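Local coordinates for protein monothiol glutaredoxin-S14, chloroplastic (Arabidopsis thaliana, PDB 3IPZ) that binds a labile iron-sulfur cluster together with a BolA partner and, as a CGFS-type monothiol glutaredoxin, may donate iron-sulfur clusters to proteins that require them, at residues Lys44-Pro49 against Gly97-Glu102. Numbering follows the deposited sequence.
Sequences KNLNVP and GELQEE
Leu46, in the turn that leads out of helix 34-45, meets Leu99 and Gln100 on the first turn of helix 98-108: its two methyls straddle Gln100 CG, and CD1 alone also reaches Leu99. Leu46 CD1 touches Leu99 CD1 at 3.8 Å, methyl against methyl, with the two side chains meeting at a slant. Leu46 CD2 lies 3.8 Å from Gln100 CG and Leu46 CD1 3.9 Å from the same carbon, the two side chains running at about a right angle to each other. In Leu46, chi1 swings CG toward the other helix, and chi2 (-178°) sets CD1 anti to CA with CD2 turned to one side. Gln100 CG, anti to its own carbonyl carbon (chi1 -62°), faces both methyls, while a bend at chi2 brings the amide end round past CD2. The contact is mainly one of methyls and methylene, small in area (122 Å² buried, both sides summed), and the backbones stay well apart, with Leu46 CA 7.7 Å from Gln100 CA. Cutting Leu46 back to an alanine would remove both methyls and is likely to leave Leu99 CD1 and Gln100 CG without their mates across the contact. Just beyond, Asn47, with positive phi, forms the Schellman motif that follows the last turn, and the chain heads for strand 51-54, an outermost strand of the sheet in the glutaredoxin domain, a thioredoxin-like fold. Phe94 of helix 87-96 also packs on Leu46, while Val48 and Pro49 rest on Val103 and Met107 of helix 98-108.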
loop_
_atom_site.group_PDB
_atom_site.type_symbol
_atom_site.label_atom_id
_atom_site.label_comp_id
_atom_site.label_asym_id
_atom_site.label_seq_id
_atom_site.Cartn_x
_atom_site.Cartn_y
_atom_site.Cartn_z
ATOM N N LYS A 44 11.702 -2.838 3.576
ATOM C CA LYS A 44 13.028 -3.327 3.219
ATOM C C LYS A 44 13.680 -3.994 4.439
ATOM O O LYS A 44 14.382 -4.995 4.306
ATOM C CB LYS A 44 13.911 -2.187 2.702
ATOM C CG LYS A 44 13.561 -1.710 1.289
ATOM C CD LYS A 44 14.623 -0.759 0.736
ATOM C CE LYS A 44 14.315 -0.349 -0.703
ATOM N NZ LYS A 44 15.389 0.486 -1.316
ATOM N N ASN A 45 13.427 -3.438 5.622
ATOM C CA ASN A 45 13.958 -3.967 6.872
ATOM C C ASN A 45 13.496 -5.414 7.098
ATOM O O ASN A 45 14.285 -6.281 7.498
ATOM C CB ASN A 45 13.481 -3.094 8.037
ATOM C CG ASN A 45 13.857 -3.667 9.402
ATOM O OD1 ASN A 45 14.958 -3.436 9.903
ATOM N ND2 ASN A 45 12.943 -4.428 10.003
ATOM N N LEU A 46 12.216 -5.666 6.831
ATOM C CA LEU A 46 11.621 -6.990 7.027
ATOM C C LEU A 46 11.918 -7.989 5.922
ATOM O O LEU A 46 11.541 -9.156 6.022
ATOM C CB LEU A 46 10.102 -6.873 7.187
ATOM C CG LEU A 46 9.589 -5.933 8.285
ATOM C CD1 LEU A 46 8.073 -5.982 8.314
ATOM C CD2 LEU A 46 10.155 -6.335 9.638
ATOM N N ASN A 47 12.591 -7.538 4.870
ATOM C CA ASN A 47 12.928 -8.420 3.753
ATOM C C ASN A 47 11.697 -9.039 3.108
ATOM O O ASN A 47 11.734 -10.167 2.623
ATOM C CB ASN A 47 13.884 -9.530 4.213
ATOM C CG ASN A 47 15.309 -9.036 4.369
ATOM O OD1 ASN A 47 15.961 -8.676 3.387
ATOM N ND2 ASN A 47 15.798 -9.002 5.605
ATOM N N VAL A 48 10.602 -8.292 3.102
ATOM C CA VAL A 48 9.374 -8.772 2.488
ATOM C C VAL A 48 9.338 -8.220 1.066
ATOM O O VAL A 48 9.614 -7.041 0.841
ATOM C CB VAL A 48 8.103 -8.302 3.291
ATOM C CG1 VAL A 48 8.504 -7.383 4.429
ATOM C CG2 VAL A 48 7.120 -7.589 2.383
ATOM N N PRO A 49 9.042 -9.079 0.082
ATOM C CA PRO A 49 8.982 -8.616 -1.307
ATOM C C PRO A 49 7.669 -7.862 -1.505
ATOM O O PRO A 49 6.651 -8.214 -0.899
ATOM C CB PRO A 49 9.033 -9.917 -2.106
ATOM C CG PRO A 49 8.296 -10.878 -1.223
ATOM C CD PRO A 49 8.811 -10.534 0.173
ATOM N N GLY A 97 4.764 -5.545 15.970
ATOM C CA GLY A 97 4.995 -6.896 15.487
ATOM C C GLY A 97 3.801 -7.401 14.688
ATOM O O GLY A 97 3.878 -8.447 14.027
ATOM N N GLU A 98 2.692 -6.656 14.750
ATOM C CA GLU A 98 1.461 -6.997 14.020
ATOM C C GLU A 98 1.666 -6.944 12.489
ATOM O O GLU A 98 1.060 -7.704 11.735
ATOM C CB GLU A 98 0.345 -6.035 14.427
ATOM C CG GLU A 98 -0.991 -6.263 13.726
ATOM C CD GLU A 98 -2.027 -5.195 14.074
ATOM O OE1 GLU A 98 -2.173 -4.881 15.277
ATOM O OE2 GLU A 98 -2.699 -4.678 13.154
ATOM N N LEU A 99 2.524 -6.036 12.042
ATOM C CA LEU A 99 2.825 -5.898 10.626
ATOM C C LEU A 99 3.434 -7.219 10.131
ATOM O O LEU A 99 3.025 -7.764 9.111
ATOM C CB LEU A 99 3.837 -4.763 10.420
ATOM C CG LEU A 99 3.849 -4.015 9.082
ATOM C CD1 LEU A 99 5.243 -3.510 8.847
ATOM C CD2 LEU A 99 3.415 -4.896 7.936
ATOM N N GLN A 100 4.415 -7.727 10.867
ATOM C CA GLN A 100 5.078 -8.973 10.504
ATOM C C GLN A 100 4.104 -10.144 10.503
ATOM O O GLN A 100 4.107 -10.969 9.584
ATOM C CB GLN A 100 6.245 -9.246 11.451
ATOM C CG GLN A 100 7.324 -8.176 11.391
ATOM C CD GLN A 100 7.055 -6.960 12.288
ATOM O OE1 GLN A 100 5.913 -6.519 12.464
ATOM N NE2 GLN A 100 8.125 -6.404 12.842
ATOM N N GLU A 101 3.260 -10.211 11.527
ATOM C CA GLU A 101 2.280 -11.279 11.592
ATOM C C GLU A 101 1.439 -11.290 10.326
ATOM O O GLU A 101 1.238 -12.348 9.714
ATOM C CB GLU A 101 1.363 -11.092 12.794
ATOM C CG GLU A 101 1.925 -11.615 14.103
ATOM C CD GLU A 101 0.978 -11.367 15.258
ATOM O OE1 GLU A 101 -0.224 -11.680 15.114
ATOM O OE2 GLU A 101 1.438 -10.860 16.305
ATOM N N GLU A 102 0.953 -10.106 9.942
ATOM C CA GLU A 102 0.119 -9.952 8.756
ATOM C C GLU A 102 0.795 -10.381 7.469
ATOM O O GLU A 102 0.182 -11.051 6.633
ATOM C CB GLU A 102 -0.346 -8.504 8.606
ATOM C CG GLU A 102 -1.727 -8.259 9.156
ATOM C CD GLU A 102 -2.761 -9.157 8.516
ATOM O OE1 GLU A 102 -3.006 -9.024 7.293
ATOM O OE2 GLU A 102 -3.324 -10.001 9.242
#